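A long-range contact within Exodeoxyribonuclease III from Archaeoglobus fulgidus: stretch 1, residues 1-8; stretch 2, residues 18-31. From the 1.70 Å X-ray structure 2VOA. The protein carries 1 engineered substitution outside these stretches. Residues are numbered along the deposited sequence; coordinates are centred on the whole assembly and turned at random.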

# COMPACT_ATOMS: atom_id res chain seq x y z
N MET A 1 -11.86 33.62 14.48
CA MET A 1 -11.27 33.39 13.13
C MET A 1 -11.94 32.22 12.42
O MET A 1 -12.48 31.30 13.05
CB MET A 1 -9.76 33.13 13.21
CG MET A 1 -9.38 31.97 14.14
SD MET A 1 -7.73 31.27 13.80
CE MET A 1 -8.17 30.08 12.55
N LEU A 2 -11.90 32.27 11.10
CA LEU A 2 -12.50 31.23 10.26
C LEU A 2 -11.41 30.67 9.35
O LEU A 2 -10.72 31.43 8.67
CB LEU A 2 -13.60 31.85 9.41
CG LEU A 2 -14.32 31.04 8.34
CD1 LEU A 2 -15.27 30.04 8.96
CD2 LEU A 2 -15.09 32.05 7.47
N LYS A 3 -11.27 29.35 9.34
CA LYS A 3 -10.22 28.70 8.57
C LYS A 3 -10.83 27.78 7.52
O LYS A 3 -11.61 26.88 7.85
CB LYS A 3 -9.26 27.93 9.50
CG LYS A 3 -8.10 27.24 8.76
CD LYS A 3 -7.19 26.41 9.67
CE LYS A 3 -6.38 27.27 10.63
NZ LYS A 3 -5.58 26.45 11.61
N ILE A 4 -10.46 28.00 6.26
CA ILE A 4 -10.99 27.21 5.13
C ILE A 4 -9.84 26.64 4.34
O ILE A 4 -8.89 27.37 4.00
CB ILE A 4 -11.94 28.07 4.24
CG1 ILE A 4 -13.12 28.56 5.07
CG2 ILE A 4 -12.49 27.20 3.06
CD1 ILE A 4 -13.92 29.72 4.43
N ALA A 5 -9.89 25.34 4.05
CA ALA A 5 -8.79 24.72 3.32
C ALA A 5 -9.30 23.93 2.12
O ALA A 5 -10.49 23.57 2.05
CB ALA A 5 -7.99 23.82 4.26
N THR A 6 -8.39 23.68 1.19
CA THR A 6 -8.68 22.83 0.03
C THR A 6 -7.55 21.82 -0.18
O THR A 6 -6.37 22.16 -0.01
CB THR A 6 -8.99 23.66 -1.27
OG1 THR A 6 -9.32 22.79 -2.36
CG2 THR A 6 -7.84 24.57 -1.70
N PHE A 7 -7.89 20.60 -0.58
CA PHE A 7 -6.87 19.51 -0.64
C PHE A 7 -7.29 18.44 -1.64
O PHE A 7 -8.30 17.77 -1.41
CB PHE A 7 -6.72 18.91 0.78
CG PHE A 7 -5.58 17.92 0.97
CD1 PHE A 7 -4.50 17.84 0.09
CD2 PHE A 7 -5.59 17.09 2.09
CE1 PHE A 7 -3.45 16.92 0.32
CE2 PHE A 7 -4.56 16.17 2.33
CZ PHE A 7 -3.48 16.09 1.44
N ASN A 8 -6.50 18.29 -2.71
CA ASN A 8 -6.65 17.15 -3.62
C ASN A 8 -5.96 15.96 -2.95
O ASN A 8 -4.75 15.98 -2.73
CB ASN A 8 -6.05 17.49 -4.99
CG ASN A 8 -6.15 16.34 -5.95
OD1 ASN A 8 -5.95 15.18 -5.57
ND2 ASN A 8 -6.46 16.66 -7.21
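Stretch 2 18-31: IVIPWLKENKPDIL

Stretch 1 is a strand from L2 to N8. Stretch 2 starts inside a helix that runs to N26, turns through a short loop, and re-enters as a strand at I30. The helix runs nearly antiparallel to the strand, at 167° between their N-to-C directions, and the two axes come within 11.7 Å. The chain then reverses, so that I30 and L31 lie parallel to stretch 1. The helix is kinked at P21, whose ring nitrogen has no hydrogen to give to the turn before. K27 is the first residue to leave helical geometry, and its positive phi of 48° goes with the turn. P28 and D29 lead from there into the strand. Together the two stretches bury 630 Å².

K3 covers the most surface in this contact, and its backbone and side chain both take part. Its N donates to D29 OD1 at 2.8 Å, close to linear. Its O receives I30 N at 3.3 Å. D29 N also approaches K3 O at 2.9 Å, but the angle of 123° makes this bond weak. The side chain is extended at chi1 and chi2 (both t) and turns at chi3 (m). This carries K3 NZ to N26 O, 2.9 Å away, where it bonds to a carbonyl at the C-terminal end of the helix. Water 3 adds a second link, lying 3.0 Å from K3 NZ and donating to N26 OD1 at 2.8 Å. On the way, K3 CD passes P28 CB at 4.1 Å.

D29 points toward stretch 1. Its carboxylate meets the start of the strand, and water 2 extends this by donating to both M1 O (3.0 Å) and D29 OD2 (2.8 Å). L2 CD1 rests 3.8 Å from D29 CB.

Beyond D29 the parallel pairing is regular. I4 bridges I30 with CA atoms 4.8 Å apart, and A5 bridges L31 at 4.7 Å. A5 N donates to I30 O at 2.9 Å, so I30 bonds through its N and O to the residues before and after I4. I4 CA also makes a CA-H...O contact with I30 O at 3.4 Å, and L31 CA makes one with A5 O at 3.5 Å. The side chains of I4 and I30 share one face of the sheet, with I4 CG1 4.0 Å from I30 CD1. A5 and L31 share the other.

F7 covers nearly as much surface as K3, through apolar contacts. Its CA-to-CB bond points toward stretch 2, and chi1 is t. I18 CG2 sits at the ring edge, 4.0 Å from F7 CE2, and V19 CG2 is 3.9 Å from the same F7 CE2. F7 CB is 3.9 Å from L31 CD1, so F7 touches both the helix and the returning strand.

A5 does the same with a far smaller side chain. Its CB is 3.7 Å from W22 CH2 and also 3.7 Å from L31 CD1.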

# COMPACT_ATOMS: atom_id res chain seq x y z
N ILE A 18 -3.32 10.62 6.27
CA ILE A 18 -2.89 12.01 6.17
C ILE A 18 -4.03 12.92 6.63
O ILE A 18 -3.83 13.76 7.49
CB ILE A 18 -2.52 12.43 4.69
CG1 ILE A 18 -1.36 11.60 4.14
CG2 ILE A 18 -2.19 13.92 4.63
CD1 ILE A 18 -0.06 11.73 4.93
N VAL A 19 -5.21 12.75 6.03
CA VAL A 19 -6.30 13.74 6.17
C VAL A 19 -6.78 13.81 7.62
O VAL A 19 -6.94 14.90 8.18
CB VAL A 19 -7.47 13.40 5.23
CG1 VAL A 19 -8.70 14.28 5.53
CG2 VAL A 19 -7.04 13.53 3.77
N ILE A 20 -7.02 12.66 8.22
CA ILE A 20 -7.57 12.63 9.58
C ILE A 20 -6.62 13.30 10.61
O ILE A 20 -7.04 14.22 11.32
CB ILE A 20 -8.08 11.21 9.97
CG1 ILE A 20 -9.17 10.73 8.99
CG2 ILE A 20 -8.58 11.16 11.45
CD1 ILE A 20 -10.38 11.70 8.83
N PRO A 21 -5.34 12.87 10.69
CA PRO A 21 -4.41 13.60 11.58
C PRO A 21 -4.25 15.09 11.21
O PRO A 21 -4.08 15.95 12.10
CB PRO A 21 -3.08 12.86 11.36
CG PRO A 21 -3.49 11.47 10.95
CD PRO A 21 -4.70 11.69 10.07
N TRP A 22 -4.32 15.40 9.92
CA TRP A 22 -4.17 16.79 9.50
C TRP A 22 -5.35 17.62 10.04
O TRP A 22 -5.15 18.73 10.54
CB TRP A 22 -4.04 16.89 7.97
CG TRP A 22 -3.67 18.28 7.51
CD1 TRP A 22 -2.41 18.79 7.34
CD2 TRP A 22 -4.58 19.33 7.20
NE1 TRP A 22 -2.48 20.11 6.94
CE2 TRP A 22 -3.80 20.46 6.82
CE3 TRP A 22 -5.98 19.44 7.18
CZ2 TRP A 22 -4.38 21.69 6.44
CZ3 TRP A 22 -6.56 20.66 6.79
CH2 TRP A 22 -5.75 21.77 6.45
N LEU A 23 -6.57 17.08 9.98
CA LEU A 23 -7.76 17.76 10.55
C LEU A 23 -7.64 17.92 12.07
O LEU A 23 -7.97 18.96 12.63
CB LEU A 23 -9.06 17.03 10.19
CG LEU A 23 -9.55 17.20 8.75
CD1 LEU A 23 -10.64 16.21 8.43
CD2 LEU A 23 -10.04 18.63 8.50
N LYS A 24 -7.15 16.88 12.74
CA LYS A 24 -6.95 16.96 14.19
C LYS A 24 -5.97 18.07 14.57
O LYS A 24 -6.17 18.77 15.56
CB LYS A 24 -6.52 15.60 14.74
CG LYS A 24 -7.71 14.71 15.09
CD LYS A 24 -7.37 13.75 16.23
CE LYS A 24 -8.57 13.56 17.19
NZ LYS A 24 -8.62 12.20 17.84
N GLU A 25 -4.92 18.25 13.76
CA GLU A 25 -3.85 19.21 14.07
C GLU A 25 -4.28 20.63 13.74
O GLU A 25 -4.08 21.54 14.56
CB GLU A 25 -2.57 18.86 13.29
CG GLU A 25 -1.42 19.89 13.37
CD GLU A 25 -0.82 20.09 14.77
OE1 GLU A 25 -0.85 19.16 15.60
OE2 GLU A 25 -0.28 21.19 15.05
N ASN A 26 -4.87 20.80 12.57
CA ASN A 26 -5.13 22.11 11.98
C ASN A 26 -6.53 22.65 12.27
O ASN A 26 -6.76 23.87 12.22
CB ASN A 26 -4.85 22.05 10.48
CG ASN A 26 -3.35 21.94 10.19
OD1 ASN A 26 -2.64 22.96 10.18
ND2 ASN A 26 -2.87 20.71 10.01
N LYS A 27 -7.46 21.73 12.53
CA LYS A 27 -8.83 22.07 12.95
C LYS A 27 -9.49 23.16 12.09
O LYS A 27 -10.02 24.14 12.64
CB LYS A 27 -8.86 22.48 14.43
CG LYS A 27 -8.12 21.54 15.36
CD LYS A 27 -8.05 22.11 16.79
CE LYS A 27 -7.44 23.53 16.79
NZ LYS A 27 -6.85 23.97 18.10
N PRO A 28 -9.48 22.98 10.76
CA PRO A 28 -10.13 23.98 9.92
C PRO A 28 -11.64 23.94 10.14
O PRO A 28 -12.18 22.88 10.50
CB PRO A 28 -9.81 23.51 8.48
CG PRO A 28 -9.63 21.98 8.62
CD PRO A 28 -8.91 21.86 9.96
N ASP A 29 -12.31 25.06 9.93
CA ASP A 29 -13.77 25.05 9.89
C ASP A 29 -14.37 24.28 8.71
O ASP A 29 -15.41 23.61 8.84
CB ASP A 29 -14.26 26.50 9.94
CG ASP A 29 -13.81 27.19 11.22
OD1 ASP A 29 -12.78 27.91 11.17
OD2 ASP A 29 -14.44 26.98 12.29
N ILE A 30 -13.71 24.37 7.57
CA ILE A 30 -14.20 23.77 6.33
C ILE A 30 -12.97 23.21 5.60
O ILE A 30 -11.96 23.93 5.47
CB ILE A 30 -14.87 24.86 5.43
CG1 ILE A 30 -16.14 25.39 6.10
CG2 ILE A 30 -15.19 24.28 4.07
CD1 ILE A 30 -16.66 26.68 5.55
N LEU A 31 -13.02 21.94 5.16
CA LEU A 31 -11.98 21.37 4.27
C LEU A 31 -12.66 20.83 3.03
O LEU A 31 -13.45 19.86 3.12
CB LEU A 31 -11.21 20.23 4.95
CG LEU A 31 -10.26 19.47 4.00
CD1 LEU A 31 -9.10 20.34 3.55
CD2 LEU A 31 -9.75 18.16 4.65
O HOH W 1 -10.87 28.57 12.93
O HOH W 2 -14.81 29.50 13.49
O HOH W 3 -3.79 25.37 9.44
O HOH W 4 -8.57 26.60 12.98